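Local coordinates for protein prophage Pfl 6 Cro (Pseudomonas fluorescens, PDB 2PIJ) that probably binds operator DNA through a helix-turn-helix motif and acts as a transcription factor of the prophage, at residues Lys2-Pro5 with Leu6-Leu10. Sequence-based numbering, arbitrary orientation.
Sequences KKIP and LSKYL. With SO4 (sulfate ion), chain F; SO4 (sulfate ion), chain G; SO4 (sulfate ion), chain C.
Lys8 NZ, at the end of a chain whose CD touches both Ile4 and Pro5, is gripped twice: it donates a short hydrogen bond to O4 of a sulfate, NZ to O4 2.6 Å, and forms a salt bridge with Glu12. The chain is extended until chi4 (47°), where it bends and brings the amine to the sulfate. Lys8 CD lies 4.0 Å from Ile4 CG2 and 4.2 Å from Pro5 CD, so the lysine's aliphatic part runs past both residues. Pro5 O accepts the backbone N-H of Tyr9 at 2.9 Å (N-H...O angle 170°), the first i+4 bond of helix 6-12. Pro5 is therefore the N-cap, and the axes of segments 2-5 and 6-10 lie at 101°. Ile4 fills the inside of the corner: its CG2, anti to the backbone N, lies 3.6 Å from Tyr9 CB, the two side chains crossing at about a right angle. On the strand, the backbone N-H of Lys3 donates to O3 of a second sulfate (N to O3 3.0 Å). Backbone bonds between Ile4 and Ile42 and between Leu6 and Ile40 hold the corner against strand 40-44, and Leu6 packs on Leu19 and Met33. Chemically, an apolar, backbone-bonded corner thus joins sheet to helices, while its exposed lysines take up sulfate probably derived from the crystallisation liquor, which need not reflect a biological ligand.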
ATOM      1  N   LYS B   2      13.789   2.614   6.627  1.00 46.30           N
ATOM      2  CA  LYS B   2      12.826   2.321   7.678  1.00 45.47           C
ATOM      3  C   LYS B   2      11.411   2.605   7.201  1.00 40.29           C
ATOM      4  O   LYS B   2      11.170   3.617   6.552  1.00 38.07           O
ATOM      5  CB  LYS B   2      13.115   3.136   8.941  1.00 48.64           C
ATOM      6  CG  LYS B   2      14.182   2.566   9.784  1.00 55.23           C
ATOM      7  CD  LYS B   2      13.789   2.608  11.262  1.00 60.18           C
ATOM      8  CE  LYS B   2      14.322   1.322  11.957  1.00 66.65           C
ATOM      9  NZ  LYS B   2      14.567   1.626  13.423  1.00 75.78           N
ATOM     10  N   LYS B   3      10.481   1.722   7.542  1.00 38.75           N
ATOM     11  CA  LYS B   3       9.094   1.984   7.261  1.00 35.91           C
ATOM     12  C   LYS B   3       8.248   1.965   8.542  1.00 35.83           C
ATOM     13  O   LYS B   3       8.368   1.068   9.355  1.00 39.15           O
ATOM     14  CB  LYS B   3       8.533   1.010   6.220  1.00 34.54           C
ATOM     15  CG  LYS B   3       9.388   0.836   4.962  1.00 37.32           C
ATOM     16  CD  LYS B   3       8.707  -0.139   4.063  1.00 34.98           C
ATOM     17  CE  LYS B   3       9.648  -0.910   3.196  1.00 41.34           C
ATOM     18  NZ  LYS B   3       8.830  -1.652   2.206  1.00 43.12           N
ATOM     19  N   ILE B   4       7.316   2.897   8.624  1.00 33.56           N
ATOM     20  CA  ILE B   4       6.749   3.336   9.871  1.00 34.46           C
ATOM     21  C   ILE B   4       5.325   3.885   9.617  1.00 31.60           C
ATOM     22  O   ILE B   4       5.101   4.735   8.712  1.00 29.47           O
ATOM     23  CB  ILE B   4       7.734   4.412  10.540  1.00 35.26           C
ATOM     24  CG1 ILE B   4       8.776   3.721  11.402  1.00 45.41           C
ATOM     25  CG2 ILE B   4       7.026   5.379  11.428  1.00 39.19           C
ATOM     26  CD1 ILE B   4      10.168   3.624  10.805  1.00 52.17           C
ATOM     27  N   PRO B   5       4.346   3.381  10.390  1.00 30.02           N
ATOM     28  CA  PRO B   5       3.031   3.970  10.236  1.00 28.91           C
ATOM     29  C   PRO B   5       3.027   5.480  10.591  1.00 27.90           C
ATOM     30  O   PRO B   5       3.836   5.943  11.411  1.00 29.37           O
ATOM     31  CB  PRO B   5       2.168   3.218  11.235  1.00 30.39           C
ATOM     32  CG  PRO B   5       3.065   2.157  11.853  1.00 32.94           C
ATOM     33  CD  PRO B   5       4.444   2.351  11.442  1.00 33.94           C
ATOM     34  N   LEU B   6       2.144   6.226   9.942  1.00 26.35           N
ATOM     35  CA  LEU B   6       2.060   7.681  10.037  1.00 26.90           C
ATOM     36  C   LEU B   6       1.977   8.220  11.437  1.00 28.05           C
ATOM     37  O   LEU B   6       2.760   9.137  11.798  1.00 29.08           O
ATOM     38  CB  LEU B   6       0.882   8.233   9.184  1.00 27.93           C
ATOM     39  CG  LEU B   6       0.629   9.755   9.276  1.00 26.86           C
ATOM     40  CD1 LEU B   6       1.877  10.553   8.794  1.00 26.18           C
ATOM     41  CD2 LEU B   6      -0.561  10.124   8.426  1.00 32.46           C
ATOM     42  N   SER B   7       1.032   7.689  12.218  1.00 33.50           N
ATOM     43  CA  SER B   7       0.841   8.209  13.598  1.00 35.17           C
ATOM     44  C   SER B   7       2.047   7.970  14.457  1.00 32.43           C
ATOM     45  O   SER B   7       2.471   8.888  15.095  1.00 31.11           O
ATOM     46  CB  SER B   7      -0.442   7.744  14.286  1.00 43.49           C
ATOM     47  OG  SER B   7      -1.544   8.435  13.714  1.00 50.62           O
ATOM     48  N   LYS B   8       2.665   6.798  14.363  1.00 32.65           N
ATOM     49  CA  LYS B   8       3.942   6.555  15.084  1.00 35.39           C
ATOM     50  C   LYS B   8       5.016   7.538  14.627  1.00 32.44           C
ATOM     51  O   LYS B   8       5.730   8.107  15.450  1.00 35.17           O
ATOM     52  CB  LYS B   8       4.437   5.137  14.801  1.00 39.33           C
ATOM     53  CG  LYS B   8       5.694   4.772  15.583  1.00 49.32           C
ATOM     54  CD  LYS B   8       6.364   3.519  14.951  1.00 58.08           C
ATOM     55  CE  LYS B   8       7.604   3.118  15.868  1.00 72.16           C
ATOM     56  NZ  LYS B   8       7.244   3.109  17.256  1.00 75.85           N
ATOM     57  N   TYR B   9       5.162   7.721  13.320  1.00 31.56           N
ATOM     58  CA  TYR B   9       6.112   8.714  12.822  1.00 31.56           C
ATOM     59  C   TYR B   9       5.896  10.086  13.499  1.00 29.09           C
ATOM     60  O   TYR B   9       6.847  10.685  13.993  1.00 32.93           O
ATOM     61  CB  TYR B   9       6.134   8.830  11.263  1.00 29.00           C
ATOM     62  CG  TYR B   9       7.058   9.913  10.773  1.00 32.26           C
ATOM     63  CD1 TYR B   9       8.373   9.620  10.470  1.00 40.81           C
ATOM     64  CD2 TYR B   9       6.610  11.251  10.600  1.00 27.13           C
ATOM     65  CE1 TYR B   9       9.245  10.607  10.012  1.00 46.62           C
ATOM     66  CE2 TYR B   9       7.474  12.254  10.169  1.00 34.14           C
ATOM     67  CZ  TYR B   9       8.785  11.912   9.865  1.00 41.34           C
ATOM     68  OH  TYR B   9       9.685  12.846   9.447  1.00 49.50           O
ATOM     69  N   LEU B  10       4.668  10.615  13.437  1.00 27.83           N
ATOM     70  CA  LEU B  10       4.366  11.932  14.023  1.00 28.45           C
ATOM     71  C   LEU B  10       4.522  11.990  15.563  1.00 31.58           C
ATOM     72  O   LEU B  10       5.033  12.959  16.107  1.00 33.53           O
ATOM     73  CB  LEU B  10       2.942  12.334  13.614  1.00 30.04           C
ATOM     74  CG  LEU B  10       2.759  12.645  12.137  1.00 27.20           C
ATOM     75  CD1 LEU B  10       1.293  12.821  11.878  1.00 26.73           C
ATOM     76  CD2 LEU B  10       3.576  13.892  11.694  1.00 28.92           C
TER
HETATM   77  S   SO4 F 503      12.008  -1.738   9.701  1.00 64.69           S
HETATM   78  O1  SO4 F 503      13.461  -1.632   9.434  1.00 63.56           O
HETATM   79  O2  SO4 F 503      11.729  -1.215  11.047  1.00 62.27           O
HETATM   80  O3  SO4 F 503      11.226  -0.969   8.719  1.00 64.42           O
HETATM   81  O4  SO4 F 503      11.558  -3.132   9.588  1.00 64.74           O
HETATM   82  S   SO4 G 504       5.168   0.730  18.437  1.00 81.16           S
HETATM   83  O1  SO4 G 504       4.929   1.869  19.330  1.00 81.55           O
HETATM   84  O2  SO4 G 504       4.781  -0.512  19.127  1.00 80.82           O
HETATM   85  O3  SO4 G 504       4.338   0.902  17.239  1.00 83.14           O
HETATM   86  O4  SO4 G 504       6.587   0.710  18.034  1.00 80.79           O
HETATM   87  S   SO4 C 502       6.898  -5.098   4.001  1.00 72.73           S
HETATM   88  O1  SO4 C 502       8.112  -4.279   3.898  1.00 72.50           O
HETATM   89  O2  SO4 C 502       5.929  -4.498   4.919  1.00 73.34           O
HETATM   90  O3  SO4 C 502       6.275  -5.170   2.675  1.00 74.40           O
HETATM   91  O4  SO4 C 502       7.229  -6.429   4.507  1.00 72.07           O